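Long-range contacts in LBCATS-a (Synthetic construct, PDB 5EY5), which probably cleaves indole-3-glycerol phosphate to indole and glyceraldehyde 3-phosphate, as a tryptophan synthase alpha chain, and here binds sn-glycerol-3-phosphate: residues A45-L50 with P96-T101; P62-A67 with V232-V237; G125-D130 with I151-P156; I208-G213 with Q225-V230. One frame throughout, in Å; residues are numbered along the deposited sequence.

The chain folds as a TIM barrel, and three of the four contacts join neighbouring strands of its closed parallel sheet: interaction 1 pairs 48-51 with 97-100, interaction 3 pairs 125-127 with 149-154, and interaction 4 pairs 208-211 with 229-232. These three follow one another along the chain. Interactions 1 and 3 touch, because strands 97-100 and 125-127 are adjacent, and their centres are about 13 Å apart. Interaction 2 packs helix 62-73 against helix 234-241 and closes a long loop that encloses interactions 3 and 4; its centre is about 18 Å from that of interaction 4. Interactions 1, 2 and 4 all touch sn-glycerol-3-phosphate, so segments distant in sequence build one pocket.

Interaction 1: residues A45-L50 with P96-T101; sequences ADIIEL and PIVFLT. With G3P (sn-glycerol-3-phosphate), chain E.
E49 and L100 come from neighbouring parallel strands of the TIM barrel and meet at the bound sn-glycerol-3-phosphate. E49 OE2 accepts a hydrogen bond from O1 of the ligand at 2.5 Å, while L100 CD1 rests 3.8 Å from its C1. The carboxylate gets there because CG of E49 stands beside the backbone N, anti to the carbonyl carbon (chi1 -69°), and the chain then runs on extended.

Four backbone hydrogen bonds hold the two strands in register. I48 N reaches P96 O and V98 N reaches I48 O; one step on, L50 N meets V98 O at 2.7 Å, almost straight at 175°, and L100 N closes on L50 O. Side chains alternate across this sheet. V98 shares the face of E49, and its CG2 lies 3.9 Å from CG2 of I47. On the other face, I97 lies alongside I48, pointing the same way, with its CD1 3.9 Å from I48 CB, while L50 turns its CD1 to CG2 of I97.

Further out, helix 78-91 covers L50, I97 and F99, and helix 3-14 covers I47, P96 and V98 through F8, A7 and I4. I20, F22 and I127 touch the E49 side chain. At the start of the paired strands the proline ring meets a carbonyl of the other segment across the contact, with P96 CD 3.1 Å from D46 O.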
# COMPACT_ATOMS: atom_id res chain seq x y z
N ALA A 45 29.07 -15.18 -50.95
CA ALA A 45 28.50 -15.95 -49.86
C ALA A 45 28.32 -17.40 -50.28
O ALA A 45 27.91 -17.70 -51.41
CB ALA A 45 27.17 -15.36 -49.41
N ASP A 46 28.62 -18.32 -49.36
CA ASP A 46 28.55 -19.74 -49.67
C ASP A 46 27.27 -20.36 -49.18
O ASP A 46 26.76 -21.30 -49.80
CB ASP A 46 29.73 -20.48 -49.06
CG ASP A 46 31.05 -20.00 -49.60
OD1 ASP A 46 31.40 -20.41 -50.73
OD2 ASP A 46 31.75 -19.23 -48.90
N ILE A 47 26.77 -19.87 -48.06
CA ILE A 47 25.50 -20.28 -47.48
C ILE A 47 24.87 -19.01 -46.95
O ILE A 47 25.58 -18.12 -46.46
CB ILE A 47 25.68 -21.30 -46.34
CG1 ILE A 47 26.40 -22.56 -46.84
CG2 ILE A 47 24.31 -21.60 -45.68
CD1 ILE A 47 26.94 -23.46 -45.72
N ILE A 48 23.56 -18.90 -47.06
CA ILE A 48 22.85 -17.72 -46.61
C ILE A 48 21.89 -18.14 -45.52
O ILE A 48 21.07 -19.05 -45.72
CB ILE A 48 22.11 -17.01 -47.75
CG1 ILE A 48 23.12 -16.35 -48.68
CG2 ILE A 48 21.11 -16.00 -47.16
CD1 ILE A 48 22.56 -15.93 -49.99
N GLU A 49 22.02 -17.51 -44.35
CA GLU A 49 21.05 -17.63 -43.27
C GLU A 49 20.01 -16.53 -43.41
O GLU A 49 20.36 -15.34 -43.52
CB GLU A 49 21.73 -17.54 -41.91
CG GLU A 49 22.62 -18.72 -41.57
CD GLU A 49 23.31 -18.58 -40.22
OE1 GLU A 49 24.22 -19.39 -39.94
OE2 GLU A 49 22.95 -17.67 -39.45
N LEU A 50 18.74 -16.92 -43.40
CA LEU A 50 17.62 -15.99 -43.39
C LEU A 50 16.93 -16.10 -42.04
O LEU A 50 16.45 -17.18 -41.66
CB LEU A 50 16.63 -16.30 -44.52
CG LEU A 50 17.13 -15.91 -45.92
CD1 LEU A 50 16.14 -16.37 -47.01
CD2 LEU A 50 17.36 -14.43 -46.00
N PRO A 96 22.86 -22.57 -50.96
CA PRO A 96 22.16 -23.14 -49.80
C PRO A 96 21.50 -22.04 -48.98
O PRO A 96 22.10 -21.00 -48.72
CB PRO A 96 23.28 -23.85 -49.02
CG PRO A 96 24.39 -24.05 -50.03
CD PRO A 96 24.30 -22.86 -50.93
N ILE A 97 20.26 -22.29 -48.60
CA ILE A 97 19.47 -21.37 -47.80
C ILE A 97 19.15 -22.06 -46.48
O ILE A 97 18.70 -23.21 -46.48
CB ILE A 97 18.17 -20.95 -48.52
CG1 ILE A 97 18.50 -20.16 -49.78
CG2 ILE A 97 17.25 -20.12 -47.59
CD1 ILE A 97 19.06 -18.79 -49.48
N VAL A 98 19.41 -21.36 -45.37
CA VAL A 98 19.09 -21.83 -44.03
C VAL A 98 18.11 -20.85 -43.41
O VAL A 98 18.34 -19.63 -43.46
CB VAL A 98 20.36 -21.95 -43.16
CG1 VAL A 98 19.98 -22.31 -41.70
CG2 VAL A 98 21.29 -23.00 -43.74
N PHE A 99 17.01 -21.38 -42.85
CA PHE A 99 16.08 -20.60 -42.04
C PHE A 99 16.54 -20.64 -40.59
O PHE A 99 16.72 -21.72 -40.03
CB PHE A 99 14.65 -21.13 -42.12
CG PHE A 99 13.87 -20.62 -43.28
CD1 PHE A 99 14.47 -19.85 -44.26
CD2 PHE A 99 12.51 -20.89 -43.39
CE1 PHE A 99 13.74 -19.37 -45.34
CE2 PHE A 99 11.77 -20.43 -44.45
CZ PHE A 99 12.39 -19.66 -45.44
N LEU A 100 16.71 -19.46 -39.98
CA LEU A 100 16.97 -19.36 -38.56
C LEU A 100 15.67 -18.88 -37.94
O LEU A 100 15.20 -17.77 -38.24
CB LEU A 100 18.15 -18.42 -38.26
CG LEU A 100 18.66 -18.31 -36.82
CD1 LEU A 100 20.11 -17.83 -36.82
CD2 LEU A 100 17.76 -17.38 -35.99
N THR A 101 15.04 -19.74 -37.16
CA THR A 101 13.72 -19.40 -36.66
C THR A 101 13.60 -19.91 -35.24
O THR A 101 14.09 -20.99 -34.93
CB THR A 101 12.59 -19.98 -37.54
OG1 THR A 101 11.31 -19.72 -36.94
CG2 THR A 101 12.75 -21.49 -37.72
O1 G3P E . 23.73 -16.61 -37.27
C1 G3P E . 23.27 -15.72 -36.29
C2 G3P E . 23.92 -14.35 -36.45
O2 G3P E . 23.15 -13.44 -35.73
C3 G3P E . 25.39 -14.36 -35.98
O1P G3P E . 25.58 -13.61 -34.80
O4P G3P E . 24.75 -11.23 -35.26
O2P G3P E . 26.63 -11.52 -33.61
O3P G3P E . 27.06 -11.87 -35.99
P G3P E . 26.01 -12.02 -34.91

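Interaction 2: residues P62-A67 with V232-V237; sequences PTIQRA and VGSAIV. With G3P (sn-glycerol-3-phosphate), chain E.
S234 and V237 bring the start of helix 234-241 against T63, I64 and A67 of helix 62-73, beside the phosphate of sn-glycerol-3-phosphate. The second segment enters from the barrel at V232, the end of strand 229-232. G233 follows at the N-cap position, and its N gives a hydrogen bond to O3P of the ligand at 3.0 Å. A side chain at G233 would run into C2 of the ligand, which packs close against this glycine.

S234 grips the phosphate twice: both its N and its OG donate to O4P, the hydroxyl at 2.7 Å. With OG beside the backbone N (chi1 -80°), the hydroxyl reaches the same oxygen as the amide. S234 OG also accepts from a water that in turn accepts from I64 N, so the two helix starts are joined through one solvent molecule. I64 comes in from the other helix, its CD1 3.5 Å from S234 OG and 3.1 Å from ligand O2, a close fit.

A235 and I236 turn to helix 249-263, and I236 also meets strand 18-24. V237, one turn on from S234, faces helix 62-73 again: its CG1 lies 3.7 Å from T63 CG2 and equally near A67 CB.

The contact therefore splits into an apolar half around V237 and a polar half at the helix start, where amide donors and the positive end of the helix dipole would be expected to steady the charge of the phosphate.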
# COMPACT_ATOMS: atom_id res chain seq x y z
N PRO A 62 20.48 -6.46 -29.51
CA PRO A 62 19.59 -5.36 -29.93
C PRO A 62 19.49 -5.18 -31.44
O PRO A 62 18.41 -4.90 -31.96
CB PRO A 62 20.21 -4.13 -29.26
CG PRO A 62 21.03 -4.69 -28.12
CD PRO A 62 21.54 -6.00 -28.60
N THR A 63 20.61 -5.29 -32.16
CA THR A 63 20.60 -5.11 -33.61
C THR A 63 19.57 -6.01 -34.28
O THR A 63 18.73 -5.55 -35.06
CB THR A 63 21.98 -5.42 -34.17
OG1 THR A 63 22.94 -4.59 -33.51
CG2 THR A 63 22.00 -5.16 -35.67
N ILE A 64 19.67 -7.31 -34.03
CA ILE A 64 18.77 -8.23 -34.70
C ILE A 64 17.37 -8.19 -34.09
O ILE A 64 16.40 -8.51 -34.78
CB ILE A 64 19.41 -9.63 -34.68
CG1 ILE A 64 20.62 -9.59 -35.63
CG2 ILE A 64 18.41 -10.72 -35.11
CD1 ILE A 64 21.48 -10.81 -35.62
N GLN A 65 17.25 -7.80 -32.81
CA GLN A 65 15.94 -7.51 -32.23
C GLN A 65 15.22 -6.45 -33.03
O GLN A 65 14.01 -6.57 -33.30
CB GLN A 65 16.08 -7.02 -30.77
CG GLN A 65 16.54 -8.03 -29.72
CD GLN A 65 16.92 -7.34 -28.42
OE1 GLN A 65 16.36 -6.30 -28.06
NE2 GLN A 65 17.90 -7.90 -27.71
N ARG A 66 15.92 -5.36 -33.34
CA ARG A 66 15.33 -4.26 -34.11
C ARG A 66 15.01 -4.68 -35.53
O ARG A 66 14.00 -4.23 -36.09
CB ARG A 66 16.27 -3.05 -34.14
CG ARG A 66 16.56 -2.47 -32.76
CD ARG A 66 17.28 -1.14 -32.81
NE ARG A 66 18.60 -1.21 -33.42
CZ ARG A 66 19.72 -1.47 -32.74
NH1 ARG A 66 19.66 -1.70 -31.43
NH2 ARG A 66 20.89 -1.52 -33.37
N ALA A 67 15.87 -5.48 -36.16
CA ALA A 67 15.55 -5.97 -37.50
C ALA A 67 14.28 -6.82 -37.48
O ALA A 67 13.43 -6.68 -38.36
CB ALA A 67 16.73 -6.76 -38.07
N VAL A 232 28.37 -14.22 -40.06
CA VAL A 232 28.27 -12.80 -39.76
C VAL A 232 26.83 -12.35 -39.95
O VAL A 232 26.30 -12.44 -41.06
CB VAL A 232 29.17 -11.96 -40.67
CG1 VAL A 232 28.97 -10.48 -40.33
CG2 VAL A 232 30.63 -12.39 -40.57
N GLY A 233 26.24 -11.78 -38.90
CA GLY A 233 24.88 -11.31 -39.00
C GLY A 233 24.75 -9.87 -38.59
O GLY A 233 24.52 -8.99 -39.44
N SER A 234 24.90 -9.60 -37.29
CA SER A 234 24.64 -8.25 -36.78
C SER A 234 25.37 -7.19 -37.61
O SER A 234 24.78 -6.16 -37.94
CB SER A 234 25.04 -8.16 -35.31
OG SER A 234 24.01 -8.71 -34.51
N ALA A 235 26.62 -7.45 -37.97
CA ALA A 235 27.37 -6.41 -38.68
C ALA A 235 26.75 -6.10 -40.04
O ALA A 235 26.82 -4.96 -40.50
CB ALA A 235 28.83 -6.82 -38.83
N ILE A 236 26.16 -7.10 -40.70
CA ILE A 236 25.53 -6.86 -41.99
C ILE A 236 24.18 -6.18 -41.81
O ILE A 236 23.81 -5.28 -42.57
CB ILE A 236 25.36 -8.18 -42.76
CG1 ILE A 236 26.71 -8.80 -43.08
CG2 ILE A 236 24.51 -7.95 -44.03
CD1 ILE A 236 26.63 -10.21 -43.66
N VAL A 237 23.44 -6.62 -40.79
CA VAL A 237 22.16 -6.01 -40.48
C VAL A 237 22.33 -4.54 -40.12
O VAL A 237 21.44 -3.72 -40.40
CB VAL A 237 21.47 -6.79 -39.34
CG1 VAL A 237 20.29 -6.01 -38.84
CG2 VAL A 237 21.05 -8.16 -39.85
O1 G3P E . 23.73 -16.61 -37.27
C1 G3P E . 23.27 -15.72 -36.29
C2 G3P E . 23.92 -14.35 -36.45
O2 G3P E . 23.15 -13.44 -35.73
C3 G3P E . 25.39 -14.36 -35.98
O1P G3P E . 25.58 -13.61 -34.80
O4P G3P E . 24.75 -11.23 -35.26
O2P G3P E . 26.63 -11.52 -33.61
O3P G3P E . 27.06 -11.87 -35.99
P G3P E . 26.01 -12.02 -34.91
O HOH W 1 22.15 -8.71 -32.53

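Interaction 3: residues G125-D130 with I151-P156; sequences GLIVPD and IFLVAP
I151 lays its CB against CG1 of I127 at 3.8 Å, the two side chains crossing obliquely on one face of the barrel sheet. The CD1 tip of I151 runs on along the backbone of the earlier strand, 3.8 Å from L126 O and 4.3 Å from G125 CA. The lack of a side chain at G125 suits this approach, since a CB there would sit tightly against the tip. I127 is wedged on two sides: its CG2, anti to the backbone N, meets L153 CD1 at 3.9 Å, and the two side chains cross at about a right angle.

The strands belong to the beta-alpha-beta unit of strand 125-127, helix 137-146 and strand 149-154, and their direct pairing is brief. I151 N donates to L126 O at 2.8 Å, nearly along the C=O axis and close to straight (166° at the hydrogen). One step on, V128 N and I151 O are too far apart to bond. A water fills the gap, accepting from V128 N at 2.7 Å and donating to I151 O at 2.8 Å. Strand 97-100 flanks I127 with V98 and L100, while Y175 of strand 174-177 lies against I151 and L153.

An alanine in place of I151 would probably open a gap beside G125 and leave I127 CG1 only the CB methyl to meet on this side.

The chemistry is thus largely apolar, with one direct and one water-borne link between backbones, and I127, whose side chain is about 5 Å from the bound sn-glycerol-3-phosphate, is held by carbon contacts alone across this pair.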
# COMPACT_ATOMS: atom_id res chain seq x y z
N GLY A 125 18.34 -26.00 -44.69
CA GLY A 125 18.71 -26.25 -43.31
C GLY A 125 17.97 -25.34 -42.36
O GLY A 125 17.36 -24.34 -42.76
N LEU A 126 18.03 -25.72 -41.09
CA LEU A 126 17.27 -25.06 -40.03
C LEU A 126 18.20 -24.82 -38.86
O LEU A 126 18.94 -25.71 -38.45
CB LEU A 126 16.09 -25.91 -39.58
CG LEU A 126 15.05 -26.23 -40.65
CD1 LEU A 126 13.85 -26.93 -40.02
CD2 LEU A 126 14.61 -24.94 -41.36
N ILE A 127 18.15 -23.60 -38.34
CA ILE A 127 18.75 -23.21 -37.08
C ILE A 127 17.61 -22.77 -36.17
O ILE A 127 16.87 -21.86 -36.53
CB ILE A 127 19.77 -22.08 -37.26
CG1 ILE A 127 20.92 -22.55 -38.16
CG2 ILE A 127 20.29 -21.57 -35.90
CD1 ILE A 127 21.86 -21.41 -38.55
N VAL A 128 17.44 -23.44 -35.05
CA VAL A 128 16.34 -23.16 -34.13
C VAL A 128 16.93 -22.78 -32.78
O VAL A 128 17.24 -23.65 -31.96
CB VAL A 128 15.38 -24.36 -34.01
CG1 VAL A 128 14.20 -23.98 -33.12
CG2 VAL A 128 14.92 -24.79 -35.39
N PRO A 129 17.09 -21.49 -32.49
CA PRO A 129 17.94 -21.12 -31.35
C PRO A 129 17.40 -21.59 -29.99
O PRO A 129 18.21 -21.84 -29.10
CB PRO A 129 18.02 -19.60 -31.46
CG PRO A 129 17.83 -19.32 -32.94
CD PRO A 129 16.81 -20.35 -33.37
N ASP A 130 16.09 -21.72 -29.79
CA ASP A 130 15.60 -22.12 -28.47
C ASP A 130 15.19 -23.59 -28.40
O ASP A 130 14.36 -23.96 -27.56
CB ASP A 130 14.43 -21.23 -28.03
CG ASP A 130 13.35 -21.10 -29.10
OD1 ASP A 130 13.54 -21.63 -30.23
OD2 ASP A 130 12.32 -20.45 -28.82
N ILE A 151 20.75 -27.70 -37.82
CA ILE A 151 22.03 -27.21 -37.31
C ILE A 151 21.86 -26.82 -35.84
O ILE A 151 21.06 -25.94 -35.51
CB ILE A 151 22.52 -26.02 -38.13
CG1 ILE A 151 22.73 -26.45 -39.59
CG2 ILE A 151 23.78 -25.43 -37.49
CD1 ILE A 151 22.02 -25.57 -40.59
N PHE A 152 22.63 -27.47 -34.96
CA PHE A 152 22.57 -27.18 -33.53
C PHE A 152 23.77 -26.34 -33.09
O PHE A 152 24.87 -26.46 -33.64
CB PHE A 152 22.52 -28.47 -32.71
CG PHE A 152 21.19 -29.19 -32.77
CD1 PHE A 152 21.01 -30.29 -33.58
CD2 PHE A 152 20.11 -28.76 -31.99
CE1 PHE A 152 19.79 -30.95 -33.63
CE2 PHE A 152 18.89 -29.42 -32.03
CZ PHE A 152 18.72 -30.51 -32.85
N LEU A 153 23.53 -25.47 -32.10
CA LEU A 153 24.56 -24.59 -31.54
C LEU A 153 25.31 -25.26 -30.40
O LEU A 153 24.73 -26.01 -29.60
CB LEU A 153 23.97 -23.29 -31.02
CG LEU A 153 23.57 -22.22 -32.04
CD1 LEU A 153 22.82 -22.86 -33.18
CD2 LEU A 153 22.71 -21.13 -31.36
N VAL A 154 26.61 -24.97 -30.31
CA VAL A 154 27.45 -25.41 -29.21
C VAL A 154 28.09 -24.16 -28.62
O VAL A 154 28.65 -23.34 -29.35
CB VAL A 154 28.53 -26.41 -29.67
CG1 VAL A 154 29.41 -26.81 -28.48
CG2 VAL A 154 27.86 -27.63 -30.28
N ALA A 155 27.97 -24.02 -27.34
CA ALA A 155 28.44 -22.82 -26.67
C ALA A 155 29.71 -23.10 -25.89
O ALA A 155 30.01 -24.25 -25.53
CB ALA A 155 27.36 -22.30 -25.72
N PRO A 156 30.50 -22.07 -25.61
CA PRO A 156 31.76 -22.29 -24.88
C PRO A 156 31.57 -22.96 -23.54
O PRO A 156 32.52 -23.57 -23.03
CB PRO A 156 32.32 -20.87 -24.72
CG PRO A 156 31.66 -20.06 -25.83
CD PRO A 156 30.27 -20.65 -25.94
O HOH W 2 18.48 -25.91 -34.49

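Interaction 4: residues I208-G213 with Q225-V230; sequences IAVGFG and QVADGV. With G3P (sn-glycerol-3-phosphate), chain E.
A209 and G229 form the close-packed centre of the contact, their CA atoms only 4.2 Å apart in parallel strands, an approach that the missing side chain of G229 eases. V210 N donates to G229 O at 3.1 Å from above the carbonyl plane, and the same oxygen lies 3.3 Å from A209 CA. Beside this, V210 CG2 packs on A227 CB at 3.6 Å, with CG1 anti to the backbone N (chi1 173°), which puts CG2 beside that N and against A227.

Toward the partly exposed D228 the pairing slackens. I208 O is met by D228 N and G229 N, but both bonds are weak and bent. The firm link here is from I208 N to D228 OD2, 2.8 Å long and nearly straight at 172°, approaching on the anti side of the carboxylate, 33° out of its plane. An alanine in place of D228 would probably leave I208 N without this acceptor and the start of strand 208-211 tied here by the two weak bonds to I208 O.

At the other end of the first segment, G213 N donates to O2P of sn-glycerol-3-phosphate at 2.8 Å, with F212 beside the ligand. Strand 208-211, helix 217-224 and strand 229-232 make a beta-alpha-beta unit, and a phosphate held by the backbone after the seventh and eighth strands is the standard phosphate site of many TIM barrels.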
# COMPACT_ATOMS: atom_id res chain seq x y z
N ILE A 208 32.42 -27.19 -39.07
CA ILE A 208 32.15 -26.30 -37.95
C ILE A 208 32.24 -24.86 -38.44
O ILE A 208 33.25 -24.46 -39.03
CB ILE A 208 33.10 -26.55 -36.78
CG1 ILE A 208 33.11 -28.05 -36.45
CG2 ILE A 208 32.68 -25.69 -35.60
CD1 ILE A 208 34.18 -28.47 -35.46
N ALA A 209 31.19 -24.09 -38.21
CA ALA A 209 31.15 -22.65 -38.45
C ALA A 209 31.07 -21.89 -37.13
O ALA A 209 30.44 -22.35 -36.17
CB ALA A 209 29.96 -22.29 -39.33
N VAL A 210 31.70 -20.72 -37.09
CA VAL A 210 31.76 -19.89 -35.88
C VAL A 210 30.97 -18.60 -36.12
O VAL A 210 31.12 -17.95 -37.16
CB VAL A 210 33.21 -19.58 -35.50
CG1 VAL A 210 33.25 -18.59 -34.35
CG2 VAL A 210 33.95 -20.88 -35.14
N GLY A 211 30.14 -18.23 -35.14
CA GLY A 211 29.30 -17.05 -35.22
C GLY A 211 29.13 -16.39 -33.86
O GLY A 211 29.59 -16.90 -32.83
N PHE A 212 28.42 -15.25 -33.87
CA PHE A 212 28.26 -14.34 -32.73
C PHE A 212 29.46 -13.39 -32.61
O PHE A 212 30.58 -13.81 -32.30
CB PHE A 212 28.08 -15.10 -31.41
CG PHE A 212 26.68 -15.61 -31.16
CD1 PHE A 212 26.07 -16.51 -32.04
CD2 PHE A 212 25.98 -15.23 -30.01
CE1 PHE A 212 24.80 -17.01 -31.79
CE2 PHE A 212 24.70 -15.71 -29.75
CZ PHE A 212 24.11 -16.60 -30.64
N GLY A 213 29.23 -12.10 -32.88
CA GLY A 213 30.20 -11.07 -32.57
C GLY A 213 31.12 -10.67 -33.71
O GLY A 213 31.74 -9.60 -33.63
N GLN A 225 40.81 -18.95 -39.75
CA GLN A 225 41.98 -19.79 -39.63
C GLN A 225 41.74 -21.02 -38.77
O GLN A 225 42.57 -21.93 -38.77
CB GLN A 225 43.15 -18.99 -39.06
CG GLN A 225 43.35 -17.64 -39.73
CD GLN A 225 43.34 -17.73 -41.25
OE1 GLN A 225 44.07 -18.52 -41.84
NE2 GLN A 225 42.51 -16.91 -41.88
N VAL A 226 40.63 -21.07 -38.03
CA VAL A 226 40.39 -22.17 -37.09
C VAL A 226 39.14 -22.97 -37.42
O VAL A 226 39.00 -24.09 -36.90
CB VAL A 226 40.33 -21.66 -35.64
CG1 VAL A 226 41.73 -21.48 -35.07
CG2 VAL A 226 39.57 -20.36 -35.56
N ALA A 227 38.24 -22.48 -38.25
CA ALA A 227 36.97 -23.15 -38.48
C ALA A 227 36.71 -23.26 -39.97
O ALA A 227 37.30 -22.56 -40.79
CB ALA A 227 35.82 -22.40 -37.79
N ASP A 228 35.78 -24.16 -40.31
CA ASP A 228 35.41 -24.36 -41.70
C ASP A 228 34.59 -23.22 -42.27
O ASP A 228 34.46 -23.12 -43.50
CB ASP A 228 34.62 -25.66 -41.85
CG ASP A 228 35.35 -26.84 -41.27
OD1 ASP A 228 36.19 -27.42 -41.98
OD2 ASP A 228 35.07 -27.18 -40.10
N GLY A 229 34.01 -22.38 -41.43
CA GLY A 229 33.18 -21.30 -41.93
C GLY A 229 32.99 -20.22 -40.89
O GLY A 229 33.26 -20.42 -39.70
N VAL A 230 32.55 -19.05 -41.36
CA VAL A 230 32.42 -17.86 -40.54
C VAL A 230 31.02 -17.31 -40.76
O VAL A 230 30.63 -17.06 -41.90
CB VAL A 230 33.46 -16.79 -40.93
CG1 VAL A 230 33.31 -15.57 -40.04
CG2 VAL A 230 34.86 -17.36 -40.88
O1 G3P E . 23.73 -16.61 -37.27
C1 G3P E . 23.27 -15.72 -36.29
C2 G3P E . 23.92 -14.35 -36.45
O2 G3P E . 23.15 -13.44 -35.73
C3 G3P E . 25.39 -14.36 -35.98
O1P G3P E . 25.58 -13.61 -34.80
O4P G3P E . 24.75 -11.23 -35.26
O2P G3P E . 26.63 -11.52 -33.61
O3P G3P E . 27.06 -11.87 -35.99
P G3P E . 26.01 -12.02 -34.91